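Local coordinates for protein putative phosphomannomutase (Thermus thermophilus, PDB 1TUO) that probably acts as a magnesium-dependent phosphosugar mutase of the phosphohexose mutase family, shifting a phosphate group between positions on a sugar, at residues Ala252-Val257 / Glu332-Val337; Asn266-Leu271 / Phe291-Leu296; His381-Leu386 / Arg440-Ala445; Arg403-Leu408 / Val419-Glu424. One frame throughout, in Å; residues are numbered along the deposited sequence.

Contact 1: Ala252-Val257 / Glu332-Val337; sequences ADRVGV and EESGGV
Two loops recognisable by sequence meet here: the end of a DGDADR motif, which binds the metal in relatives, and the GEES loop, which in relatives handles the sugar. They probably line one active-site cleft. Glu332 to Gly335 form a type I beta turn, and Glu332 N bonds to Gly336 O just beyond it. The carbonyl of Gly335 is the main backbone link: Val255 N donates weakly to Gly335 O (3.4 Å, 158°), and one water bridges Gly335 O at 3.1 Å, Asp253 O at 2.9 Å and Val337 N at 2.9 Å. The extended Arg254 side chain, its CG anti to the carbonyl carbon, runs alongside the turn, with CD 3.5 Å from Ser334 O. Ser334 CB then lies over one face of the guanidinium near its rim, 3.3 Å from Arg254 NH1. Ser334 OG turns to Glu333 OE2 at 2.7 Å, approaching from above the carboxylate plane. Arg254 NH2 stays 4.6 Å from Glu332 OE2, whose salt bridge goes to Arg346; the nearby negative charge may still steady the arginine. Helix 348-362 covers Val255 and Val337, helix 315-322 packs on Glu332, and His268 of helix 267-280 touches Glu333.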
loop_
_atom_site.group_PDB
_atom_site.type_symbol
_atom_site.label_atom_id
_atom_site.label_comp_id
_atom_site.label_asym_id
_atom_site.label_seq_id
_atom_site.Cartn_x
_atom_site.Cartn_y
_atom_site.Cartn_z
ATOM N N ALA A 252 5.879 2.869 2.882
ATOM C CA ALA A 252 5.269 1.922 3.800
ATOM C C ALA A 252 3.751 1.798 3.734
ATOM O O ALA A 252 3.103 1.592 4.762
ATOM C CB ALA A 252 5.710 2.229 5.243
ATOM N N ASP A 253 3.166 1.921 2.546
ATOM C CA ASP A 253 1.725 1.715 2.473
ATOM C C ASP A 253 1.490 0.274 2.014
ATOM O O ASP A 253 0.358 -0.213 2.008
ATOM C CB ASP A 253 1.034 2.723 1.534
ATOM C CG ASP A 253 1.347 2.498 0.071
ATOM O OD1 ASP A 253 0.592 3.044 -0.765
ATOM O OD2 ASP A 253 2.328 1.799 -0.248
ATOM N N ARG A 254 2.578 -0.412 1.659
ATOM C CA ARG A 254 2.523 -1.809 1.207
ATOM C C ARG A 254 3.575 -2.652 1.927
ATOM O O ARG A 254 4.587 -2.130 2.389
ATOM C CB ARG A 254 2.807 -1.910 -0.294
ATOM C CG ARG A 254 1.921 -1.064 -1.188
ATOM C CD ARG A 254 2.372 -1.175 -2.638
ATOM N NE ARG A 254 1.493 -0.440 -3.542
ATOM C CZ ARG A 254 1.510 -0.561 -4.865
ATOM N NH1 ARG A 254 2.364 -1.394 -5.446
ATOM N NH2 ARG A 254 0.672 0.150 -5.610
ATOM N N VAL A 255 3.346 -3.960 2.006
ATOM C CA VAL A 255 4.319 -4.835 2.643
ATOM C C VAL A 255 4.479 -6.147 1.890
ATOM O O VAL A 255 3.574 -6.591 1.176
ATOM C CB VAL A 255 3.931 -5.173 4.105
ATOM C CG1 VAL A 255 3.860 -3.911 4.934
ATOM C CG2 VAL A 255 2.607 -5.916 4.137
ATOM N N GLY A 256 5.656 -6.743 2.044
ATOM C CA GLY A 256 5.949 -8.027 1.441
ATOM C C GLY A 256 6.466 -8.867 2.597
ATOM O O GLY A 256 7.000 -8.319 3.565
ATOM N N VAL A 257 6.314 -10.182 2.518
ATOM C CA VAL A 257 6.756 -11.047 3.605
ATOM C C VAL A 257 7.749 -12.127 3.172
ATOM O O VAL A 257 7.613 -12.713 2.097
ATOM C CB VAL A 257 5.537 -11.739 4.267
ATOM C CG1 VAL A 257 5.994 -12.772 5.284
ATOM C CG2 VAL A 257 4.653 -10.694 4.946
ATOM N N GLU A 332 -5.333 -5.153 -2.171
ATOM C CA GLU A 332 -4.913 -5.163 -3.562
ATOM C C GLU A 332 -3.884 -6.269 -3.770
ATOM O O GLU A 332 -3.323 -6.800 -2.812
ATOM C CB GLU A 332 -4.297 -3.820 -3.926
ATOM C CG GLU A 332 -5.245 -2.652 -3.811
ATOM C CD GLU A 332 -4.558 -1.345 -4.115
ATOM O OE1 GLU A 332 -5.229 -0.418 -4.609
ATOM O OE2 GLU A 332 -3.342 -1.248 -3.850
ATOM N N GLU A 333 -3.635 -6.604 -5.026
ATOM C CA GLU A 333 -2.676 -7.646 -5.361
ATOM C C GLU A 333 -1.233 -7.166 -5.208
ATOM O O GLU A 333 -0.295 -7.942 -5.383
ATOM C CB GLU A 333 -2.921 -8.118 -6.795
ATOM C CG GLU A 333 -3.499 -7.040 -7.688
ATOM C CD GLU A 333 -2.633 -5.799 -7.745
ATOM O OE1 GLU A 333 -3.185 -4.681 -7.640
ATOM O OE2 GLU A 333 -1.401 -5.943 -7.899
ATOM N N SER A 334 -1.070 -5.892 -4.860
ATOM C CA SER A 334 0.257 -5.295 -4.705
ATOM C C SER A 334 0.805 -5.195 -3.287
ATOM O O SER A 334 1.884 -4.636 -3.078
ATOM C CB SER A 334 0.271 -3.905 -5.339
ATOM O OG SER A 334 0.132 -4.000 -6.742
ATOM N N GLY A 335 0.070 -5.722 -2.312
ATOM C CA GLY A 335 0.549 -5.680 -0.944
ATOM C C GLY A 335 -0.092 -4.605 -0.089
ATOM O O GLY A 335 0.166 -4.526 1.114
ATOM N N GLY A 336 -0.913 -3.764 -0.707
ATOM C CA GLY A 336 -1.579 -2.715 0.044
ATOM C C GLY A 336 -2.826 -3.286 0.693
ATOM O O GLY A 336 -3.641 -3.921 0.025
ATOM N N VAL A 337 -2.971 -3.067 1.994
ATOM C CA VAL A 337 -4.132 -3.558 2.731
ATOM C C VAL A 337 -4.655 -2.433 3.614
ATOM O O VAL A 337 -3.874 -1.728 4.257
ATOM C CB VAL A 337 -3.778 -4.745 3.645
ATOM C CG1 VAL A 337 -5.062 -5.337 4.242
ATOM C CG2 VAL A 337 -2.999 -5.805 2.862
HETATM O O HOH W 1 -0.526 -2.523 3.442
#

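Contact 2: Asn266-Leu271 / Phe291-Leu296; sequences NPHQVL and FAVTWL
A helix N terminus and the loop that follows strand 286-290 are locked together here, at a junction in the third alpha/beta/alpha domain. The link is a hydrogen bond from Thr294 N to His268 ND1 (3.0 Å, 147°), arriving 30° out of the imidazole plane. Because ND1 accepts, a neutral ring with its proton on NE2 is probable. Ala292 O lies at the edge of the imidazole, near its plane, 3.3 Å from His268 CE1. Helix 267-280 begins with a capping box: Gln269 N donates to Asn266 OD1 at 2.9 Å, nearly along the C=O axis, and Asn266 N returns a bond to Gln269 OE1 at 2.8 Å. Thr294 likewise caps the turn into helix 296-304, its OG1, anti to its own N (chi1 175°), accepting from Leu296 N at 2.9 Å while also bonding Glu444. That torsion leaves Thr294 CG2 against His268 CB, at 3.6 Å. One turn along, the Leu271 and Val293 side chains cross at about a right angle, with Leu271 CD2 3.6 Å from Val293 CG1.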
loop_
_atom_site.group_PDB
_atom_site.type_symbol
_atom_site.label_atom_id
_atom_site.label_comp_id
_atom_site.label_asym_id
_atom_site.label_seq_id
_atom_site.Cartn_x
_atom_site.Cartn_y
_atom_site.Cartn_z
ATOM N N ASN A 266 3.464 -13.951 -0.607
ATOM C CA ASN A 266 2.870 -12.869 -1.394
ATOM C C ASN A 266 1.615 -12.169 -0.868
ATOM O O ASN A 266 0.994 -12.612 0.094
ATOM C CB ASN A 266 2.637 -13.347 -2.840
ATOM C CG ASN A 266 1.461 -14.292 -2.971
ATOM O OD1 ASN A 266 0.449 -14.138 -2.290
ATOM N ND2 ASN A 266 1.578 -15.261 -3.874
ATOM N N PRO A 267 1.238 -11.042 -1.500
ATOM C CA PRO A 267 0.063 -10.259 -1.109
ATOM C C PRO A 267 -1.247 -11.024 -0.991
ATOM O O PRO A 267 -2.073 -10.702 -0.139
ATOM C CB PRO A 267 0.002 -9.183 -2.183
ATOM C CG PRO A 267 1.460 -8.921 -2.436
ATOM C CD PRO A 267 2.014 -10.323 -2.531
ATOM N N HIS A 268 -1.441 -12.016 -1.853
ATOM C CA HIS A 268 -2.661 -12.819 -1.840
ATOM C C HIS A 268 -2.674 -13.660 -0.573
ATOM O O HIS A 268 -3.715 -13.839 0.060
ATOM C CB HIS A 268 -2.697 -13.728 -3.069
ATOM C CG HIS A 268 -2.539 -12.990 -4.363
ATOM N ND1 HIS A 268 -3.564 -12.271 -4.941
ATOM C CD2 HIS A 268 -1.461 -12.821 -5.164
ATOM C CE1 HIS A 268 -3.122 -11.691 -6.044
ATOM N NE2 HIS A 268 -1.850 -12.007 -6.201
ATOM N N GLN A 269 -1.502 -14.171 -0.210
ATOM C CA GLN A 269 -1.374 -14.979 0.989
ATOM C C GLN A 269 -1.562 -14.092 2.213
ATOM O O GLN A 269 -2.250 -14.466 3.159
ATOM C CB GLN A 269 -0.008 -15.660 1.020
ATOM C CG GLN A 269 0.147 -16.727 -0.071
ATOM C CD GLN A 269 1.555 -17.286 -0.153
ATOM O OE1 GLN A 269 2.469 -16.621 -0.638
ATOM N NE2 GLN A 269 1.738 -18.512 0.324
ATOM N N VAL A 270 -0.967 -12.907 2.191
ATOM C CA VAL A 270 -1.116 -12.001 3.323
ATOM C C VAL A 270 -2.566 -11.582 3.496
ATOM O O VAL A 270 -3.114 -11.645 4.597
ATOM C CB VAL A 270 -0.267 -10.731 3.145
ATOM C CG1 VAL A 270 -0.713 -9.649 4.138
ATOM C CG2 VAL A 270 1.191 -11.064 3.350
ATOM N N LEU A 271 -3.187 -11.152 2.401
ATOM C CA LEU A 271 -4.568 -10.691 2.456
ATOM C C LEU A 271 -5.541 -11.753 2.952
ATOM O O LEU A 271 -6.356 -11.487 3.837
ATOM C CB LEU A 271 -5.019 -10.193 1.081
ATOM C CG LEU A 271 -6.460 -9.692 1.009
ATOM C CD1 LEU A 271 -6.667 -8.506 1.952
ATOM C CD2 LEU A 271 -6.767 -9.296 -0.434
ATOM N N PHE A 291 -9.722 -6.315 -8.848
ATOM C CA PHE A 291 -9.836 -7.351 -9.870
ATOM C C PHE A 291 -8.694 -8.364 -10.015
ATOM O O PHE A 291 -8.907 -9.456 -10.538
ATOM C CB PHE A 291 -10.092 -6.657 -11.212
ATOM C CG PHE A 291 -10.768 -7.518 -12.242
ATOM C CD1 PHE A 291 -11.860 -8.311 -11.902
ATOM C CD2 PHE A 291 -10.356 -7.476 -13.573
ATOM C CE1 PHE A 291 -12.538 -9.051 -12.873
ATOM C CE2 PHE A 291 -11.026 -8.208 -14.550
ATOM C CZ PHE A 291 -12.119 -8.997 -14.201
ATOM N N ALA A 292 -7.495 -8.018 -9.560
ATOM C CA ALA A 292 -6.357 -8.924 -9.703
ATOM C C ALA A 292 -6.038 -9.741 -8.455
ATOM O O ALA A 292 -5.048 -10.477 -8.417
ATOM C CB ALA A 292 -5.123 -8.135 -10.144
ATOM N N VAL A 293 -6.878 -9.614 -7.434
ATOM C CA VAL A 293 -6.689 -10.351 -6.194
ATOM C C VAL A 293 -7.180 -11.795 -6.317
ATOM O O VAL A 293 -8.167 -12.074 -6.995
ATOM C CB VAL A 293 -7.431 -9.653 -5.023
ATOM C CG1 VAL A 293 -7.429 -10.541 -3.789
ATOM C CG2 VAL A 293 -6.761 -8.316 -4.711
ATOM N N THR A 294 -6.469 -12.696 -5.650
ATOM C CA THR A 294 -6.763 -14.128 -5.637
ATOM C C THR A 294 -8.232 -14.455 -5.421
ATOM O O THR A 294 -8.906 -13.801 -4.622
ATOM C CB THR A 294 -5.977 -14.839 -4.519
ATOM O OG1 THR A 294 -6.371 -16.216 -4.457
ATOM C CG2 THR A 294 -6.265 -14.182 -3.166
ATOM N N TRP A 295 -8.727 -15.475 -6.116
ATOM C CA TRP A 295 -10.115 -15.863 -5.929
ATOM C C TRP A 295 -10.277 -16.694 -4.662
ATOM O O TRP A 295 -11.377 -17.146 -4.353
ATOM C CB TRP A 295 -10.652 -16.639 -7.137
ATOM C CG TRP A 295 -9.788 -17.755 -7.614
ATOM C CD1 TRP A 295 -8.777 -18.374 -6.933
ATOM C CD2 TRP A 295 -9.875 -18.405 -8.884
ATOM N NE1 TRP A 295 -8.226 -19.373 -7.706
ATOM C CE2 TRP A 295 -8.884 -19.412 -8.909
ATOM C CE3 TRP A 295 -10.697 -18.235 -10.006
ATOM C CZ2 TRP A 295 -8.694 -20.245 -10.012
ATOM C CZ3 TRP A 295 -10.508 -19.063 -11.102
ATOM C CH2 TRP A 295 -9.514 -20.055 -11.097
ATOM N N LEU A 296 -9.185 -16.909 -3.931
ATOM C CA LEU A 296 -9.288 -17.664 -2.690
ATOM C C LEU A 296 -10.061 -16.804 -1.694
ATOM O O LEU A 296 -10.706 -17.320 -0.788
ATOM C CB LEU A 296 -7.905 -18.007 -2.118
ATOM C CG LEU A 296 -7.381 -19.428 -2.368
ATOM C CD1 LEU A 296 -6.960 -19.576 -3.826
ATOM C CD2 LEU A 296 -6.195 -19.711 -1.449
#

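Contact 3: His381-Leu386 / Arg440-Ala445; sequences HAYDRL and RIYVEA
His381 ND1 donates to Glu444 OE2 at 2.8 Å (152°); OE2 receives it on its anti lone pair and lies in the plane of the imidazole, while ring and carboxylate stand 83° apart. Thr294 OG1 and Trp295 N also hold this carboxylate, and His381 NE2 bonds Asn266 ND2; an acceptor there would fit a neutral imidazole. Backbone bonds follow. Leu386 and Ile441 form a hydrogen-bonded pair, with Ile441 N to Leu386 O at 2.6 Å, and Asp384 pairs with Val443 in the same way, Val443 N lying 3.0 Å from Asp384 O. Arg385 and Arg440 cross with guanidiniums nearly perpendicular: Arg440 NH2 sits over the face of Arg385, 3.0 Å from its NE, a like-charge approach that Asp387, salt-bridged to Arg385 NH1, probably eases. Arg385 CD packs 3.7 Å from Tyr442 CE2, and Tyr383 OH meets the edge of that ring, 3.3 Å from CD2. On the opposite face Ala382, Asp384, Ile441 and Val443 lie against helix 448-459. With strand axes 4.6 Å apart at 169°, this is an antiparallel pair in which 382-386 is an edge strand of the helix-backed sheet of the mutase C-terminal domain.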
loop_
_atom_site.group_PDB
_atom_site.type_symbol
_atom_site.label_atom_id
_atom_site.label_comp_id
_atom_site.label_asym_id
_atom_site.label_seq_id
_atom_site.Cartn_x
_atom_site.Cartn_y
_atom_site.Cartn_z
ATOM N N HIS A 381 -2.924 -22.328 -4.045
ATOM C CA HIS A 381 -2.578 -21.051 -4.655
ATOM C C HIS A 381 -1.166 -20.930 -5.203
ATOM O O HIS A 381 -0.198 -21.329 -4.560
ATOM C CB HIS A 381 -2.795 -19.926 -3.634
ATOM C CG HIS A 381 -2.235 -18.604 -4.058
ATOM N ND1 HIS A 381 -2.919 -17.731 -4.876
ATOM C CD2 HIS A 381 -1.043 -18.016 -3.794
ATOM C CE1 HIS A 381 -2.173 -16.662 -5.099
ATOM N NE2 HIS A 381 -1.029 -16.811 -4.453
ATOM N N ALA A 382 -1.069 -20.348 -6.394
ATOM C CA ALA A 382 0.204 -20.084 -7.058
ATOM C C ALA A 382 -0.059 -18.832 -7.886
ATOM O O ALA A 382 -1.146 -18.669 -8.438
ATOM C CB ALA A 382 0.608 -21.257 -7.957
ATOM N N TYR A 383 0.922 -17.947 -7.979
ATOM C CA TYR A 383 0.703 -16.719 -8.720
ATOM C C TYR A 383 1.966 -16.055 -9.249
ATOM O O TYR A 383 3.056 -16.225 -8.699
ATOM C CB TYR A 383 -0.066 -15.742 -7.814
ATOM C CG TYR A 383 -0.197 -14.338 -8.349
ATOM C CD1 TYR A 383 0.844 -13.421 -8.214
ATOM C CD2 TYR A 383 -1.355 -13.928 -9.007
ATOM C CE1 TYR A 383 0.741 -12.136 -8.720
ATOM C CE2 TYR A 383 -1.469 -12.637 -9.522
ATOM C CZ TYR A 383 -0.414 -11.750 -9.373
ATOM O OH TYR A 383 -0.498 -10.478 -9.886
ATOM N N ASP A 384 1.801 -15.302 -10.331
ATOM C CA ASP A 384 2.899 -14.557 -10.936
ATOM C C ASP A 384 2.343 -13.515 -11.894
ATOM O O ASP A 384 1.197 -13.615 -12.338
ATOM C CB ASP A 384 3.849 -15.486 -11.693
ATOM C CG ASP A 384 5.189 -14.830 -11.975
ATOM O OD1 ASP A 384 5.990 -15.392 -12.756
ATOM O OD2 ASP A 384 5.438 -13.749 -11.400
ATOM N N ARG A 385 3.160 -12.518 -12.213
ATOM C CA ARG A 385 2.756 -11.457 -13.125
ATOM C C ARG A 385 3.849 -11.190 -14.154
ATOM O O ARG A 385 5.035 -11.208 -13.828
ATOM C CB ARG A 385 2.453 -10.175 -12.340
ATOM C CG ARG A 385 2.296 -8.930 -13.206
ATOM C CD ARG A 385 1.766 -7.758 -12.395
ATOM N NE ARG A 385 2.564 -7.497 -11.198
ATOM C CZ ARG A 385 3.822 -7.063 -11.208
ATOM N NH1 ARG A 385 4.444 -6.830 -12.359
ATOM N NH2 ARG A 385 4.461 -6.863 -10.062
ATOM N N LEU A 386 3.439 -10.948 -15.396
ATOM C CA LEU A 386 4.375 -10.671 -16.481
ATOM C C LEU A 386 4.010 -9.363 -17.181
ATOM O O LEU A 386 2.866 -9.169 -17.595
ATOM C CB LEU A 386 4.359 -11.815 -17.499
ATOM C CG LEU A 386 5.181 -11.594 -18.773
ATOM C CD1 LEU A 386 6.639 -11.369 -18.408
ATOM C CD2 LEU A 386 5.032 -12.795 -19.696
ATOM N N ARG A 440 0.145 -6.038 -19.064
ATOM C CA ARG A 440 0.462 -6.794 -17.862
ATOM C C ARG A 440 -0.413 -8.033 -17.778
ATOM O O ARG A 440 -1.636 -7.958 -17.912
ATOM C CB ARG A 440 0.258 -5.922 -16.623
ATOM C CG ARG A 440 1.051 -4.627 -16.661
ATOM C CD ARG A 440 0.853 -3.814 -15.389
ATOM N NE ARG A 440 1.330 -4.523 -14.205
ATOM C CZ ARG A 440 1.362 -4.000 -12.983
ATOM N NH1 ARG A 440 0.945 -2.755 -12.779
ATOM N NH2 ARG A 440 1.811 -4.719 -11.965
ATOM N N ILE A 441 0.224 -9.180 -17.573
ATOM C CA ILE A 441 -0.496 -10.435 -17.473
ATOM C C ILE A 441 -0.394 -10.975 -16.051
ATOM O O ILE A 441 0.702 -11.203 -15.535
ATOM C CB ILE A 441 0.062 -11.477 -18.475
ATOM C CG1 ILE A 441 -0.028 -10.916 -19.901
ATOM C CG2 ILE A 441 -0.719 -12.774 -18.375
ATOM C CD1 ILE A 441 0.452 -11.872 -20.990
ATOM N N TYR A 442 -1.549 -11.151 -15.419
ATOM C CA TYR A 442 -1.622 -11.671 -14.056
ATOM C C TYR A 442 -2.170 -13.086 -14.157
ATOM O O TYR A 442 -3.171 -13.315 -14.833
ATOM C CB TYR A 442 -2.588 -10.845 -13.195
ATOM C CG TYR A 442 -2.414 -9.345 -13.268
ATOM C CD1 TYR A 442 -2.722 -8.645 -14.433
ATOM C CD2 TYR A 442 -1.978 -8.619 -12.158
ATOM C CE1 TYR A 442 -2.605 -7.261 -14.495
ATOM C CE2 TYR A 442 -1.858 -7.234 -12.209
ATOM C CZ TYR A 442 -2.175 -6.564 -13.382
ATOM O OH TYR A 442 -2.071 -5.193 -13.439
ATOM N N VAL A 443 -1.520 -14.035 -13.492
ATOM C CA VAL A 443 -1.985 -15.409 -13.544
ATOM C C VAL A 443 -2.036 -16.083 -12.189
ATOM O O VAL A 443 -1.094 -15.994 -11.397
ATOM C CB VAL A 443 -1.094 -16.293 -14.471
ATOM C CG1 VAL A 443 -1.513 -17.751 -14.367
ATOM C CG2 VAL A 443 -1.221 -15.830 -15.921
ATOM N N GLU A 444 -3.165 -16.736 -11.924
ATOM C CA GLU A 444 -3.337 -17.511 -10.711
ATOM C C GLU A 444 -3.748 -18.908 -11.154
ATOM O O GLU A 444 -4.622 -19.069 -12.014
ATOM C CB GLU A 444 -4.427 -16.935 -9.799
ATOM C CG GLU A 444 -4.684 -17.849 -8.607
ATOM C CD GLU A 444 -5.549 -17.222 -7.537
ATOM O OE1 GLU A 444 -6.538 -16.544 -7.891
ATOM O OE2 GLU A 444 -5.244 -17.429 -6.343
ATOM N N ALA A 445 -3.104 -19.917 -10.577
ATOM C CA ALA A 445 -3.405 -21.306 -10.895
ATOM C C ALA A 445 -3.075 -22.177 -9.686
ATOM O O ALA A 445 -2.569 -21.681 -8.678
ATOM C CB ALA A 445 -2.605 -21.756 -12.118
#

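Contact 4: Arg403-Leu408 / Val419-Glu424; sequences RPLAGL and VKWLYE
Leu405 O is held by one backbone hydrogen bond, from Leu408 N at 3.3 Å, closing the type II' beta turn that runs from Leu405 to Leu408. The carbonyl of Arg403 has two close neighbours on the strand instead: Tyr423 OH is 3.0 Å from Arg403 O, and that same oxygen lies over one face of the Trp421 indole. Trp421 and Tyr423, two residues apart on strand 419-423, both direct their CB toward the loop, and in each CG is anti to the carbonyl carbon, so both rings project from the strand against the loop. The start of Arg403 covers the six-membered part of the indole. Its backbone N sits 3.3 Å above the indole plane near the rim, and Arg403 CB comes 3.3 Å from Trp421 CH2. The extended arginine then crosses obliquely, its guanidinium plane turned 34° from the indole. Leu405 lies alongside the tips of both aromatics: CD1 meets the edge of Trp421 near its plane, 3.9 Å from CZ3, while CG is 3.5 Å from Tyr423 OH. At the end of the turn, Leu408 CB rests 3.7 Å from Tyr423 CD1. Leu405 and Leu408 both reach Leu454 of helix 448-459, so the two leucines pack against both that helix and the strand; Trp421 also meets Phe430 of strand 426-431 edge-to-face, and Tyr423 touches Pro410 of strand 410-414.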
loop_
_atom_site.group_PDB
_atom_site.type_symbol
_atom_site.label_atom_id
_atom_site.label_comp_id
_atom_site.label_asym_id
_atom_site.label_seq_id
_atom_site.Cartn_x
_atom_site.Cartn_y
_atom_site.Cartn_z
ATOM N N ARG A 403 -9.411 -17.303 -25.571
ATOM C CA ARG A 403 -8.490 -18.251 -26.189
ATOM C C ARG A 403 -7.939 -19.201 -25.127
ATOM O O ARG A 403 -7.216 -18.777 -24.223
ATOM C CB ARG A 403 -7.332 -17.505 -26.856
ATOM C CG ARG A 403 -7.756 -16.365 -27.772
ATOM C CD ARG A 403 -6.545 -15.637 -28.342
ATOM N NE ARG A 403 -6.918 -14.477 -29.149
ATOM C CZ ARG A 403 -6.051 -13.708 -29.804
ATOM N NH1 ARG A 403 -4.752 -13.972 -29.751
ATOM N NH2 ARG A 403 -6.483 -12.678 -30.516
ATOM N N PRO A 404 -8.274 -20.497 -25.222
ATOM C CA PRO A 404 -7.794 -21.488 -24.253
ATOM C C PRO A 404 -6.269 -21.567 -24.243
ATOM O O PRO A 404 -5.632 -21.475 -25.291
ATOM C CB PRO A 404 -8.447 -22.781 -24.731
ATOM C CG PRO A 404 -8.530 -22.581 -26.216
ATOM C CD PRO A 404 -9.016 -21.153 -26.314
ATOM N N LEU A 405 -5.689 -21.732 -23.057
ATOM C CA LEU A 405 -4.237 -21.802 -22.917
ATOM C C LEU A 405 -3.815 -23.065 -22.176
ATOM O O LEU A 405 -4.469 -23.487 -21.222
ATOM C CB LEU A 405 -3.729 -20.563 -22.182
ATOM C CG LEU A 405 -4.180 -19.226 -22.778
ATOM C CD1 LEU A 405 -3.630 -18.089 -21.941
ATOM C CD2 LEU A 405 -3.702 -19.109 -24.219
ATOM N N ALA A 406 -2.708 -23.658 -22.613
ATOM C CA ALA A 406 -2.231 -24.895 -22.014
ATOM C C ALA A 406 -3.326 -25.924 -22.279
ATOM O O ALA A 406 -3.953 -25.898 -23.337
ATOM C CB ALA A 406 -2.008 -24.719 -20.520
ATOM N N GLY A 407 -3.564 -26.821 -21.331
ATOM C CA GLY A 407 -4.593 -27.826 -21.531
ATOM C C GLY A 407 -5.843 -27.531 -20.728
ATOM O O GLY A 407 -6.539 -28.449 -20.283
ATOM N N LEU A 408 -6.134 -26.246 -20.547
ATOM C CA LEU A 408 -7.298 -25.832 -19.771
ATOM C C LEU A 408 -8.487 -25.389 -20.616
ATOM O O LEU A 408 -8.342 -24.625 -21.572
ATOM C CB LEU A 408 -6.912 -24.697 -18.818
ATOM C CG LEU A 408 -5.674 -24.911 -17.943
ATOM C CD1 LEU A 408 -5.531 -23.729 -16.994
ATOM C CD2 LEU A 408 -5.796 -26.208 -17.160
ATOM N N VAL A 419 -9.080 -7.667 -19.298
ATOM C CA VAL A 419 -9.748 -8.852 -19.818
ATOM C C VAL A 419 -9.287 -10.079 -19.041
ATOM O O VAL A 419 -8.103 -10.407 -19.040
ATOM C CB VAL A 419 -9.436 -9.074 -21.315
ATOM C CG1 VAL A 419 -10.262 -10.232 -21.842
ATOM C CG2 VAL A 419 -9.719 -7.805 -22.107
ATOM N N LYS A 420 -10.222 -10.751 -18.376
ATOM C CA LYS A 420 -9.883 -11.931 -17.596
ATOM C C LYS A 420 -10.507 -13.199 -18.154
ATOM O O LYS A 420 -11.731 -13.315 -18.238
ATOM C CB LYS A 420 -10.324 -11.754 -16.133
ATOM C CG LYS A 420 -9.974 -12.942 -15.235
ATOM C CD LYS A 420 -10.472 -12.777 -13.799
ATOM C CE LYS A 420 -9.795 -11.622 -13.079
ATOM N NZ LYS A 420 -10.239 -11.513 -11.655
ATOM N N TRP A 421 -9.661 -14.146 -18.552
ATOM C CA TRP A 421 -10.146 -15.420 -19.060
ATOM C C TRP A 421 -10.286 -16.350 -17.869
ATOM O O TRP A 421 -9.335 -16.563 -17.111
ATOM C CB TRP A 421 -9.180 -16.015 -20.090
ATOM C CG TRP A 421 -9.224 -15.319 -21.421
ATOM C CD1 TRP A 421 -10.247 -14.559 -21.913
ATOM C CD2 TRP A 421 -8.223 -15.356 -22.446
ATOM N NE1 TRP A 421 -9.946 -14.121 -23.180
ATOM C CE2 TRP A 421 -8.710 -14.596 -23.532
ATOM C CE3 TRP A 421 -6.961 -15.958 -22.553
ATOM C CZ2 TRP A 421 -7.980 -14.420 -24.713
ATOM C CZ3 TRP A 421 -6.234 -15.783 -23.730
ATOM C CH2 TRP A 421 -6.748 -15.019 -24.792
ATOM N N LEU A 422 -11.480 -16.900 -17.699
ATOM C CA LEU A 422 -11.749 -17.782 -16.578
ATOM C C LEU A 422 -11.594 -19.244 -16.957
ATOM O O LEU A 422 -12.003 -19.659 -18.038
ATOM C CB LEU A 422 -13.165 -17.538 -16.059
ATOM C CG LEU A 422 -13.550 -16.080 -15.793
ATOM C CD1 LEU A 422 -14.998 -16.023 -15.323
ATOM C CD2 LEU A 422 -12.618 -15.471 -14.756
ATOM N N TYR A 423 -10.999 -20.015 -16.055
ATOM C CA TYR A 423 -10.796 -21.441 -16.259
ATOM C C TYR A 423 -11.162 -22.136 -14.965
ATOM O O TYR A 423 -11.375 -21.488 -13.942
ATOM C CB TYR A 423 -9.326 -21.742 -16.571
ATOM C CG TYR A 423 -8.801 -21.085 -17.820
ATOM C CD1 TYR A 423 -9.047 -21.636 -19.077
ATOM C CD2 TYR A 423 -8.063 -19.906 -17.749
ATOM C CE1 TYR A 423 -8.567 -21.030 -20.228
ATOM C CE2 TYR A 423 -7.581 -19.293 -18.892
ATOM C CZ TYR A 423 -7.836 -19.863 -20.130
ATOM O OH TYR A 423 -7.342 -19.261 -21.260
ATOM N N GLU A 424 -11.245 -23.458 -15.013
ATOM C CA GLU A 424 -11.535 -24.220 -13.815
ATOM C C GLU A 424 -10.200 -24.273 -13.080
ATOM O O GLU A 424 -9.218 -24.801 -13.604
ATOM C CB GLU A 424 -11.993 -25.634 -14.179
ATOM C CG GLU A 424 -12.321 -26.517 -12.985
ATOM C CD GLU A 424 -13.570 -26.070 -12.243
ATOM O OE1 GLU A 424 -13.903 -26.691 -11.212
ATOM O OE2 GLU A 424 -14.220 -25.100 -12.691
#

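Overall arrangement
From the N terminus, segment 252-257 opens contact 1, and the chain completes contact 2 (266-271 with 291-296) before 332-337 closes it, so contact 2 is nested within contact 1. Contact 3 then opens at 381-386 and closes at 440-445, with contact 4 (403-408 with 419-424) nested inside its loop. The two nested sets follow in series and none cross. Contact 1 joins the second and third domains. Contact 2 touches all three others: it packs on contact 1, about 10 Å away centre to centre, and reaches contacts 3 and 4 through Thr294, Trp295 and Phe291, tying the third domain to the C-terminal sheet that contacts 3 and 4 share.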